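PDB 3QAT: malonyl CoA-acyl carrier protein transacylase, which catalyses transfer of the malonyl group from malonyl-CoA to acyl carrier protein, probably supplying the extender unit for bacterial fatty acid synthesis. Local coordinates for residues E151-V156 against G160-A165; P205-L210 against G259-R264; I164-D167 against I173-S176. One frame throughout, in Å; residues are numbered along the deposited sequence. Where two conformers were deposited one is given.

Interaction 1: E151-V156 against G160-A165; sequences EICEIV and GLCQIA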
ATOM      1  N   GLU A 151     -10.180 -21.898   5.643  1.00 23.94           N
ATOM      2  CA  GLU A 151     -10.467 -23.057   6.465  1.00 24.52           C
ATOM      3  C   GLU A 151      -9.631 -23.059   7.762  1.00 23.29           C
ATOM      4  O   GLU A 151     -10.155 -23.338   8.841  1.00 23.24           O
ATOM      5  CB  GLU A 151     -10.261 -24.329   5.649  1.00 25.53           C
ATOM      6  CG  GLU A 151     -10.973 -25.541   6.227  1.00 28.66           C
ATOM      7  CD  GLU A 151     -10.378 -26.846   5.728  1.00 33.27           C
ATOM      8  OE1 GLU A 151      -9.795 -26.868   4.615  1.00 33.67           O
ATOM      9  OE2 GLU A 151     -10.493 -27.856   6.463  1.00 37.48           O
ATOM     10  N   ILE A 152      -8.348 -22.701   7.664  1.00 21.09           N
ATOM     11  CA  ILE A 152      -7.519 -22.572   8.866  1.00 19.77           C
ATOM     12  C   ILE A 152      -8.092 -21.504   9.806  1.00 19.52           C
ATOM     13  O   ILE A 152      -8.105 -21.680  11.015  1.00 18.63           O
ATOM     14  CB  ILE A 152      -6.042 -22.237   8.538  1.00 18.96           C
ATOM     15  CG1 ILE A 152      -5.382 -23.399   7.765  1.00 18.89           C
ATOM     16  CG2 ILE A 152      -5.277 -21.979   9.820  1.00 19.77           C
ATOM     17  CD1 ILE A 152      -3.990 -23.103   7.236  1.00 18.24           C
ATOM     18  N   CYS A 153      -8.542 -20.383   9.247  1.00 19.35           N
ATOM     19  CA  CYS A 153      -9.190 -19.354  10.058  1.00 20.50           C
ATOM     20  C   CYS A 153     -10.371 -19.915  10.865  1.00 21.62           C
ATOM     21  O   CYS A 153     -10.561 -19.566  12.039  1.00 21.92           O
ATOM     22  CB  CYS A 153      -9.649 -18.207   9.167  1.00 19.89           C
ATOM     23  SG  CYS A 153      -8.260 -17.238   8.512  1.00 19.34           S
ATOM     24  N   GLU A 154     -11.147 -20.782  10.223  1.00 23.01           N
ATOM     25  CA  GLU A 154     -12.294 -21.440  10.849  1.00 25.07           C
ATOM     26  C   GLU A 154     -11.844 -22.451  11.912  1.00 25.40           C
ATOM     27  O   GLU A 154     -12.423 -22.512  13.001  1.00 26.70           O
ATOM     28  CB  GLU A 154     -13.173 -22.112   9.784  1.00 25.19           C
ATOM     29  N   ILE A 155     -10.796 -23.209  11.605  1.00 25.15           N
ATOM     30  CA  ILE A 155     -10.239 -24.204  12.528  1.00 25.35           C
ATOM     31  C   ILE A 155      -9.819 -23.579  13.870  1.00 25.48           C
ATOM     32  O   ILE A 155     -10.015 -24.171  14.929  1.00 26.65           O
ATOM     33  CB  ILE A 155      -9.056 -24.983  11.856  1.00 25.18           C
ATOM     34  CG1 ILE A 155      -9.598 -25.939  10.780  1.00 25.90           C
ATOM     35  CG2 ILE A 155      -8.197 -25.727  12.888  1.00 25.51           C
ATOM     36  CD1 ILE A 155      -8.562 -26.455   9.793  1.00 26.72           C
ATOM     37  N   VAL A 156      -9.271 -22.367  13.836  1.00 23.60           N
ATOM     38  CA  VAL A 156      -8.753 -21.738  15.054  1.00 23.14           C
ATOM     39  C   VAL A 156      -9.733 -20.802  15.746  1.00 23.67           C
ATOM     40  O   VAL A 156      -9.373 -20.157  16.726  1.00 23.73           O
ATOM     41  CB  VAL A 156      -7.412 -20.956  14.783  1.00 21.95           C
ATOM     42  CG1 VAL A 156      -6.365 -21.907  14.232  1.00 20.91           C
ATOM     43  CG2 VAL A 156      -7.649 -19.748  13.864  1.00 21.76           C
ATOM     44  N   GLY A 160      -9.659 -17.762  18.871  1.00 25.40           N
ATOM     45  CA  GLY A 160      -9.855 -16.335  18.640  1.00 23.71           C
ATOM     46  C   GLY A 160      -9.990 -15.965  17.180  1.00 22.06           C
ATOM     47  O   GLY A 160     -10.099 -16.842  16.314  1.00 21.72           O
ATOM     48  N   LEU A 161      -9.958 -14.662  16.906  1.00 21.00           N
ATOM     49  CA  LEU A 161     -10.214 -14.164  15.556  1.00 20.10           C
ATOM     50  C   LEU A 161      -8.959 -14.265  14.691  1.00 18.46           C
ATOM     51  O   LEU A 161      -7.877 -13.867  15.132  1.00 18.52           O
ATOM     52  CB  LEU A 161     -10.684 -12.701  15.597  1.00 21.16           C
ATOM     53  CG  LEU A 161     -11.069 -12.026  14.273  1.00 22.01           C
ATOM     54  CD1 LEU A 161     -12.093 -12.834  13.505  1.00 23.12           C
ATOM     55  CD2 LEU A 161     -11.569 -10.596  14.501  1.00 26.23           C
ATOM     56  N   CYS A 162      -9.118 -14.827  13.494  1.00 16.71           N
ATOM     57  CA  CYS A 162      -8.028 -14.894  12.501  1.00 16.27           C
ATOM     58  C   CYS A 162      -8.641 -14.707  11.129  1.00 15.98           C
ATOM     59  O   CYS A 162      -9.604 -15.387  10.771  1.00 16.41           O
ATOM     60  CB  CYS A 162      -7.289 -16.231  12.605  1.00 15.75           C
ATOM     61  SG  CYS A 162      -5.853 -16.426  11.508  1.00 16.56           S
ATOM     62  N   GLN A 163      -8.090 -13.770  10.357  1.00 14.65           N
ATOM     63  CA  GLN A 163      -8.675 -13.394   9.084  1.00 13.97           C
ATOM     64  C   GLN A 163      -7.584 -13.260   8.031  1.00 13.12           C
ATOM     65  O   GLN A 163      -6.410 -13.092   8.371  1.00 12.69           O
ATOM     66  CB  GLN A 163      -9.386 -12.039   9.223  1.00 14.02           C
ATOM     67  CG  GLN A 163     -10.670 -12.131  10.001  1.00 16.27           C
ATOM     68  CD  GLN A 163     -11.253 -10.765  10.269  1.00 18.64           C
ATOM     69  OE1 GLN A 163     -10.697  -9.986  11.016  1.00 19.20           O
ATOM     70  NE2 GLN A 163     -12.394 -10.479   9.655  1.00 24.24           N
ATOM     71  N   ILE A 164      -7.960 -13.359   6.761  1.00 13.05           N
ATOM     72  CA  ILE A 164      -7.007 -13.040   5.677  1.00 13.08           C
ATOM     73  C   ILE A 164      -6.854 -11.521   5.554  1.00 12.31           C
ATOM     74  O   ILE A 164      -7.832 -10.813   5.262  1.00 13.90           O
ATOM     75  CB  ILE A 164      -7.440 -13.665   4.341  1.00 13.43           C
ATOM     76  CG1 ILE A 164      -7.374 -15.199   4.448  1.00 15.32           C
ATOM     77  CG2 ILE A 164      -6.558 -13.140   3.184  1.00 14.10           C
ATOM     78  CD1 ILE A 164      -7.793 -15.929   3.171  1.00 18.03           C
ATOM     79  N   ALA A 165      -5.635 -11.035   5.787  1.00 11.05           N
ATOM     80  CA  ALA A 165      -5.323  -9.605   5.687  1.00 10.60           C
ATOM     81  C   ALA A 165      -4.897  -9.201   4.275  1.00 10.68           C
ATOM     82  O   ALA A 165      -5.257  -8.131   3.798  1.00 10.25           O
ATOM     83  CB  ALA A 165      -4.216  -9.268   6.673  1.00 10.72           C
TER
HETATM   84  O   HOH W   1     -10.769 -17.207  13.666  1.00 13.91           O
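C153 near the end of helix 146-155 faces C162 at the start of strand 162-169, their CA atoms 5.2 Å apart. Between them the chain reverses: the short axes of helix 151-155 and strand 162-165 run nearly antiparallel, at 157°, and approach to 7.6 Å. The turn is drawn together at its base by a backbone hydrogen bond from G160 N to V156 O (3.2 Å), which arrives in the carbonyl plane but is bent at the hydrogen. At the backbone angles of G160 (phi 153°) a CB would press on the carbonyl O of the preceding residue. One water bridges helix and strand next to this bond: it donates to C153 O and to G160 O, and accepts a weak bond from C162 N, joining helix, turn and strand.

C153, V156 and C162 carry the contact, C153 mainly against the strand backbone. With C153 SG beside its own backbone N and anti to the carbonyl carbon (chi1 -70°), the sulfur reaches across to the strand and lies 3.2 Å from C162 O. C162 CB is directed at the helix, while its SG, anti to the backbone N, runs alongside and meets C153 SG at 3.9 Å, a van der Waals contact far too long for a disulfide. Nearer the turn, V156 CG2 packs on C162 CB at 3.8 Å. Helix 179-191 covers this apolar side, with T184 against V156 and A185 against C162, while I152 turns to A185 and V188.

The helix thus lies on one face of the mixed sheet and delivers the chain from strand 136-142 to strand 162-169, parallel to it with strand 172-176 between: the first beta-alpha-beta unit of the small ferredoxin-like subdomain, as in other malonyl-CoA:ACP transacylases.

Interaction 2: P205-L210 against G259-R264; sequences PFHSAL and GRVRWR
H207 meets G259 and V261 at what is probably the Ser-His active site of the acyltransferase fold. Family resemblance and geometry suggest that H207 is the catalytic histidine, since its NE2 is hydrogen-bonded to OG of S98, in a GxSxG sequence like that of a nucleophile elbow. On the other side of the ring ND1 points to backbone carbonyls: its main partner is Q256 O, and G259 O adds a weak bond at 2.9 Å, near the ring plane but bent to 123° at the hydrogen. V261 CG2 sits over one face, 3.7 Å from the ring centroid and 11° off the normal, a CH-pi contact. Bonds at both nitrogens and the methyl over this face probably limit the rotation of the imidazole. With CG beside the backbone N (chi1 -59°), the ring leans from its loop toward residues 259-261. The loop is itself braced by S208, whose OG donates to P205 O (2.8 Å) and accepts from L210 N, forming an ST turn. Residues 205-210 lead into helix 212-224; G259 follows helix 246-258, and V261 lies on the short, weakly bonded edge strand 261-262 beside strand 162-169, just before helix 263-272.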
ATOM      1  N   PRO A 205      -2.564  -5.913  14.354  1.00 14.16           N
ATOM      2  CA  PRO A 205      -3.326  -6.834  13.526  1.00 13.15           C
ATOM      3  C   PRO A 205      -3.996  -6.086  12.368  1.00 12.34           C
ATOM      4  O   PRO A 205      -5.222  -5.976  12.329  1.00 13.86           O
ATOM      5  CB  PRO A 205      -4.371  -7.398  14.499  1.00 13.99           C
ATOM      6  CG  PRO A 205      -4.613  -6.267  15.443  1.00 14.62           C
ATOM      7  CD  PRO A 205      -3.262  -5.630  15.631  1.00 15.05           C
ATOM      8  N   PHE A 206      -3.184  -5.609  11.421  1.00 12.05           N
ATOM      9  CA  PHE A 206      -3.712  -4.836  10.277  1.00 10.48           C
ATOM     10  C   PHE A 206      -4.714  -5.682   9.488  1.00 11.09           C
ATOM     11  O   PHE A 206      -4.589  -6.925   9.377  1.00 10.17           O
ATOM     12  CB  PHE A 206      -2.563  -4.422   9.315  1.00 10.17           C
ATOM     13  CG  PHE A 206      -1.518  -3.507   9.923  1.00 12.12           C
ATOM     14  CD1 PHE A 206      -1.779  -2.151  10.081  1.00 16.97           C
ATOM     15  CD2 PHE A 206      -0.268  -3.993  10.268  1.00 14.70           C
ATOM     16  CE1 PHE A 206      -0.816  -1.293  10.616  1.00 15.56           C
ATOM     17  CE2 PHE A 206       0.716  -3.138  10.805  1.00 17.43           C
ATOM     18  CZ  PHE A 206       0.436  -1.795  10.980  1.00 15.70           C
ATOM     19  N   HIS A 207      -5.713  -5.007   8.924  1.00 11.13           N
ATOM     20  CA  HIS A 207      -6.684  -5.680   8.027  1.00 11.34           C
ATOM     21  C   HIS A 207      -7.394  -6.833   8.693  1.00 13.61           C
ATOM     22  O   HIS A 207      -7.599  -7.891   8.088  1.00 13.89           O
ATOM     23  CB  HIS A 207      -6.006  -6.087   6.697  1.00 11.12           C
ATOM     24  CG  HIS A 207      -5.443  -4.899   6.007  1.00 10.76           C
ATOM     25  ND1 HIS A 207      -6.253  -3.896   5.515  1.00 12.97           N
ATOM     26  CD2 HIS A 207      -4.166  -4.474   5.852  1.00 11.28           C
ATOM     27  CE1 HIS A 207      -5.495  -2.912   5.060  1.00 11.14           C
ATOM     28  NE2 HIS A 207      -4.227  -3.232   5.263  1.00 12.81           N
ATOM     29  N   SER A 208      -7.748  -6.598   9.952  1.00 14.04           N
ATOM     30  CA  SER A 208      -8.620  -7.493  10.689  1.00 15.09           C
ATOM     31  C   SER A 208      -9.679  -6.654  11.378  1.00 15.65           C
ATOM     32  O   SER A 208      -9.564  -5.425  11.437  1.00 15.44           O
ATOM     33  CB  SER A 208      -7.855  -8.300  11.734  1.00 15.43           C
ATOM     34  OG  SER A 208      -7.523  -7.511  12.865  1.00 17.87           O
ATOM     35  N   ALA A 209     -10.700  -7.326  11.916  1.00 15.76           N
ATOM     36  CA  ALA A 209     -11.784  -6.601  12.600  1.00 16.71           C
ATOM     37  C   ALA A 209     -11.276  -5.843  13.829  1.00 16.90           C
ATOM     38  O   ALA A 209     -11.926  -4.888  14.291  1.00 17.23           O
ATOM     39  CB  ALA A 209     -12.909  -7.562  12.976  1.00 17.49           C
ATOM     40  N   LEU A 210     -10.124  -6.248  14.361  1.00 16.86           N
ATOM     41  CA  LEU A 210      -9.506  -5.573  15.501  1.00 17.24           C
ATOM     42  C   LEU A 210      -9.108  -4.119  15.212  1.00 16.96           C
ATOM     43  O   LEU A 210      -8.889  -3.332  16.144  1.00 18.08           O
ATOM     44  CB  LEU A 210      -8.296  -6.352  16.017  1.00 17.29           C
ATOM     45  CG  LEU A 210      -8.537  -7.744  16.607  1.00 19.21           C
ATOM     46  CD1 LEU A 210      -7.204  -8.380  16.923  1.00 19.55           C
ATOM     47  CD2 LEU A 210      -9.360  -7.664  17.877  1.00 20.67           C
ATOM     48  N   GLY A 259     -10.528  -4.793   6.371  1.00 12.71           N
ATOM     49  CA  GLY A 259     -10.792  -5.825   5.369  1.00 12.90           C
ATOM     50  C   GLY A 259      -9.553  -6.267   4.613  1.00 12.91           C
ATOM     51  O   GLY A 259      -8.479  -5.673   4.752  1.00 13.13           O
ATOM     52  N   ARG A 260      -9.757  -7.298   3.791  1.00 13.02           N
ATOM     53  CA  ARG A 260      -8.693  -7.941   3.009  0.50 12.48           C
ATOM     54  C   ARG A 260      -8.197  -7.067   1.860  1.00 11.95           C
ATOM     55  O   ARG A 260      -8.987  -6.481   1.107  1.00 13.16           O
ATOM     56  CB  ARG A 260      -9.200  -9.280   2.466  0.50 12.86           C
ATOM     57  CG  ARG A 260      -8.329  -9.946   1.390  0.50 12.95           C
ATOM     58  CD  ARG A 260      -8.903 -11.320   1.002  0.50 13.23           C
ATOM     59  NE  ARG A 260     -10.258 -11.212   0.468  0.50 12.54           N
ATOM     60  CZ  ARG A 260     -10.622 -11.526  -0.777  0.50 11.38           C
ATOM     61  NH1 ARG A 260      -9.736 -12.002  -1.657  0.50 11.60           N
ATOM     62  NH2 ARG A 260     -11.891 -11.371  -1.135  0.50 11.07           N
ATOM     63  N   VAL A 261      -6.878  -6.981   1.717  1.00 10.31           N
ATOM     64  CA  VAL A 261      -6.303  -6.289   0.562  1.00  9.37           C
ATOM     65  C   VAL A 261      -6.282  -7.292  -0.598  1.00  8.62           C
ATOM     66  O   VAL A 261      -5.529  -8.271  -0.569  1.00  8.54           O
ATOM     67  CB  VAL A 261      -4.862  -5.807   0.850  1.00  8.65           C
ATOM     68  CG1 VAL A 261      -4.264  -5.162  -0.411  1.00  9.42           C
ATOM     69  CG2 VAL A 261      -4.895  -4.789   2.003  1.00 10.25           C
ATOM     70  N   ARG A 262      -7.121  -7.057  -1.603  1.00  9.04           N
ATOM     71  CA  ARG A 262      -7.341  -8.043  -2.687  1.00  8.91           C
ATOM     72  C   ARG A 262      -6.331  -7.782  -3.825  1.00  9.43           C
ATOM     73  O   ARG A 262      -6.708  -7.427  -4.959  1.00  9.98           O
ATOM     74  CB  ARG A 262      -8.794  -7.953  -3.179  1.00  9.31           C
ATOM     75  CG  ARG A 262      -9.785  -8.391  -2.100  1.00 11.44           C
ATOM     76  CD  ARG A 262     -11.201  -8.056  -2.511  1.00 11.85           C
ATOM     77  NE  ARG A 262     -11.661  -8.920  -3.608  1.00 12.79           N
ATOM     78  CZ  ARG A 262     -12.882  -8.829  -4.138  1.00 13.49           C
ATOM     79  NH1 ARG A 262     -13.733  -7.903  -3.707  1.00 16.34           N
ATOM     80  NH2 ARG A 262     -13.258  -9.662  -5.102  1.00 15.07           N
ATOM     81  N   TRP A 263      -5.036  -7.940  -3.521  1.00  8.70           N
ATOM     82  CA  TRP A 263      -4.005  -7.497  -4.468  1.00  8.39           C
ATOM     83  C   TRP A 263      -3.888  -8.416  -5.691  1.00  8.98           C
ATOM     84  O   TRP A 263      -3.778  -7.935  -6.831  1.00  9.94           O
ATOM     85  CB  TRP A 263      -2.597  -7.292  -3.801  1.00  8.73           C
ATOM     86  CG  TRP A 263      -1.700  -6.495  -4.728  1.00  7.86           C
ATOM     87  CD1 TRP A 263      -0.615  -6.959  -5.436  1.00  8.76           C
ATOM     88  CD2 TRP A 263      -1.854  -5.114  -5.085  1.00  7.44           C
ATOM     89  NE1 TRP A 263      -0.069  -5.932  -6.191  1.00  8.84           N
ATOM     90  CE2 TRP A 263      -0.816  -4.792  -5.996  1.00  7.91           C
ATOM     91  CE3 TRP A 263      -2.779  -4.117  -4.718  1.00  8.20           C
ATOM     92  CZ2 TRP A 263      -0.679  -3.505  -6.569  1.00  7.14           C
ATOM     93  CZ3 TRP A 263      -2.639  -2.833  -5.267  1.00  8.33           C
ATOM     94  CH2 TRP A 263      -1.593  -2.538  -6.175  1.00  7.95           C
ATOM     95  N   ARG A 264      -3.907  -9.722  -5.457  1.00  9.29           N
ATOM     96  CA  ARG A 264      -3.897 -10.696  -6.548  1.00  9.72           C
ATOM     97  C   ARG A 264      -4.997 -10.369  -7.572  1.00 10.71           C
ATOM     98  O   ARG A 264      -4.736 -10.249  -8.769  1.00  9.89           O
ATOM     99  CB  ARG A 264      -4.089 -12.122  -5.993  1.00 10.77           C
ATOM    100  CG  ARG A 264      -4.180 -13.189  -7.119  1.00 13.47           C
ATOM    101  CD  ARG A 264      -4.594 -14.551  -6.592  1.00 15.69           C
ATOM    102  NE  ARG A 264      -5.882 -14.548  -5.873  1.00 19.38           N
ATOM    103  CZ  ARG A 264      -7.082 -14.705  -6.434  1.00 22.45           C
ATOM    104  NH1 ARG A 264      -7.203 -14.862  -7.744  1.00 20.96           N
ATOM    105  NH2 ARG A 264      -8.177 -14.686  -5.673  1.00 23.21           N
TER

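Interaction 3: I164-D167 against I173-S176; sequences IAND and IVIS
A165 and N166 both face V174, and their two amides converge on V174 O: a classic beta bulge in the antiparallel hairpin of strands 162-169 and 172-176. A165 N donates at 2.7 Å to V174 O, N166 N at 3.1 Å to the same oxygen, each somewhat tilted from the carbonyl plane. V174 N returns a bond to N166 O (3.0 Å), which also receives a CA-H contact from I173. The extra residue shifts the register by one, so that I164 pairs with I175 on one side and D167 with I173 on the other. N166 CG, anti to its carbonyl carbon (chi1 -66°), lies alongside V174 and brings OD1 to 3.7 Å from V174 CG2. On the face of D167 and I173, I164 CG2 packs on I173 CG2 (3.9 Å), beside helix 146-155, which supplies V149 and E150 to I164. A165 CB touches S176 CB at 3.7 Å.

Farther out, strand 136-142 brings M138 to A165, V174 and S176. D167 OD2 forms a salt bridge with R264 NE, and S176 OG is hydrogen-bonded to F206 O, tying the hairpin to helix 263-272 and to the loop that carries the probable catalytic H207. N166 OD1 takes a bond from N168 ND2. N166 ND2 donates to A165 O (2.9 Å); the oxygen lies close to the N166 amide plane, while ND2 stands above the A165 carbonyl plane.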
ATOM      1  N   ILE A 164      -7.960 -13.359   6.761  1.00 13.05           N
ATOM      2  CA  ILE A 164      -7.007 -13.040   5.677  1.00 13.08           C
ATOM      3  C   ILE A 164      -6.854 -11.521   5.554  1.00 12.31           C
ATOM      4  O   ILE A 164      -7.832 -10.813   5.262  1.00 13.90           O
ATOM      5  CB  ILE A 164      -7.440 -13.665   4.341  1.00 13.43           C
ATOM      6  CG1 ILE A 164      -7.374 -15.199   4.448  1.00 15.32           C
ATOM      7  CG2 ILE A 164      -6.558 -13.140   3.184  1.00 14.10           C
ATOM      8  CD1 ILE A 164      -7.793 -15.929   3.171  1.00 18.03           C
ATOM      9  N   ALA A 165      -5.635 -11.035   5.787  1.00 11.05           N
ATOM     10  CA  ALA A 165      -5.323  -9.605   5.687  1.00 10.60           C
ATOM     11  C   ALA A 165      -4.897  -9.201   4.275  1.00 10.68           C
ATOM     12  O   ALA A 165      -5.257  -8.131   3.798  1.00 10.25           O
ATOM     13  CB  ALA A 165      -4.216  -9.268   6.673  1.00 10.72           C
ATOM     14  N   ASN A 166      -4.087 -10.030   3.621  1.00 11.26           N
ATOM     15  CA  ASN A 166      -3.684  -9.725   2.237  1.00 11.59           C
ATOM     16  C   ASN A 166      -3.801 -11.006   1.419  1.00 11.87           C
ATOM     17  O   ASN A 166      -3.374 -12.084   1.879  1.00 13.17           O
ATOM     18  CB  ASN A 166      -2.195  -9.414   2.077  1.00 11.00           C
ATOM     19  CG  ASN A 166      -1.665  -8.143   2.751  1.00 10.40           C
ATOM     20  OD1 ASN A 166      -0.449  -7.942   2.644  1.00 12.18           O
ATOM     21  ND2 ASN A 166      -2.498  -7.266   3.367  1.00 11.69           N
ATOM     22  N   ASP A 167      -4.266 -10.898   0.186  1.00 11.24           N
ATOM     23  CA  ASP A 167      -4.129 -11.965  -0.781  1.00 11.82           C
ATOM     24  C   ASP A 167      -3.186 -11.366  -1.837  1.00 10.83           C
ATOM     25  O   ASP A 167      -3.621 -10.568  -2.675  1.00 10.81           O
ATOM     26  CB  ASP A 167      -5.515 -12.299  -1.380  1.00 13.05           C
ATOM     27  CG  ASP A 167      -5.445 -13.318  -2.518  1.00 16.17           C
ATOM     28  OD1 ASP A 167      -4.482 -14.097  -2.578  1.00 18.72           O
ATOM     29  OD2 ASP A 167      -6.363 -13.349  -3.377  1.00 17.23           O
ATOM     30  N   ILE A 173      -0.114 -15.295   1.176  1.00 10.45           N
ATOM     31  CA  ILE A 173      -1.291 -14.838   1.917  1.00 11.07           C
ATOM     32  C   ILE A 173      -0.835 -14.400   3.314  1.00 11.06           C
ATOM     33  O   ILE A 173      -0.075 -15.115   3.979  1.00 11.23           O
ATOM     34  CB  ILE A 173      -2.380 -15.940   1.988  1.00 12.57           C
ATOM     35  CG1 ILE A 173      -3.002 -16.187   0.593  1.00 15.19           C
ATOM     36  CG2 ILE A 173      -3.477 -15.568   3.032  1.00 12.24           C
ATOM     37  CD1 ILE A 173      -3.979 -17.329   0.532  1.00 20.32           C
ATOM     38  N   VAL A 174      -1.264 -13.209   3.737  1.00  9.85           N
ATOM     39  CA  VAL A 174      -0.970 -12.713   5.078  1.00  9.91           C
ATOM     40  C   VAL A 174      -2.231 -12.799   5.918  1.00  9.01           C
ATOM     41  O   VAL A 174      -3.299 -12.373   5.472  1.00  9.62           O
ATOM     42  CB  VAL A 174      -0.478 -11.254   5.028  1.00  8.93           C
ATOM     43  CG1 VAL A 174      -0.038 -10.809   6.404  1.00 11.64           C
ATOM     44  CG2 VAL A 174       0.686 -11.140   4.035  1.00 10.82           C
ATOM     45  N   ILE A 175      -2.121 -13.395   7.100  1.00  9.16           N
ATOM     46  CA  ILE A 175      -3.249 -13.462   8.033  1.00  9.14           C
ATOM     47  C   ILE A 175      -3.026 -12.511   9.217  1.00  9.29           C
ATOM     48  O   ILE A 175      -1.912 -12.037   9.457  1.00  9.58           O
ATOM     49  CB  ILE A 175      -3.507 -14.905   8.546  1.00  9.26           C
ATOM     50  CG1 ILE A 175      -2.250 -15.483   9.193  1.00  8.58           C
ATOM     51  CG2 ILE A 175      -4.016 -15.772   7.384  1.00 10.37           C
ATOM     52  CD1 ILE A 175      -2.478 -16.851   9.872  1.00 10.24           C
ATOM     53  N   SER A 176      -4.096 -12.260   9.959  1.00  9.45           N
ATOM     54  CA  SER A 176      -4.093 -11.230  11.000  0.80  9.77           C
ATOM     55  C   SER A 176      -5.210 -11.489  11.990  1.00 11.11           C
ATOM     56  O   SER A 176      -6.244 -12.053  11.625  1.00 11.66           O
ATOM     57  CB  SER A 176      -4.310  -9.863  10.336  0.80 10.34           C
ATOM     58  OG  SER A 176      -4.272  -8.812  11.287  0.80 10.77           O
TER

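Overall arrangement
From the N terminus, interaction 1 comes first and closes a three-residue turn between helix 146-155 and strand 162-169. Interaction 3 follows on the same strand, sharing I164 and A165, and closes the short hairpin to strand 172-176. Interaction 2 closes a far longer loop, 48 residues that carry helices 212-224 and 246-258. The three run in series, none enclosing another, apart from the overlap on the shared strand. Interactions 2 and 3 have centres about 6 Å apart, and strand 261-262 extends the same mixed sheet, so the ferredoxin-like subdomain is joined at its edge to the probable catalytic site beside the larger domain.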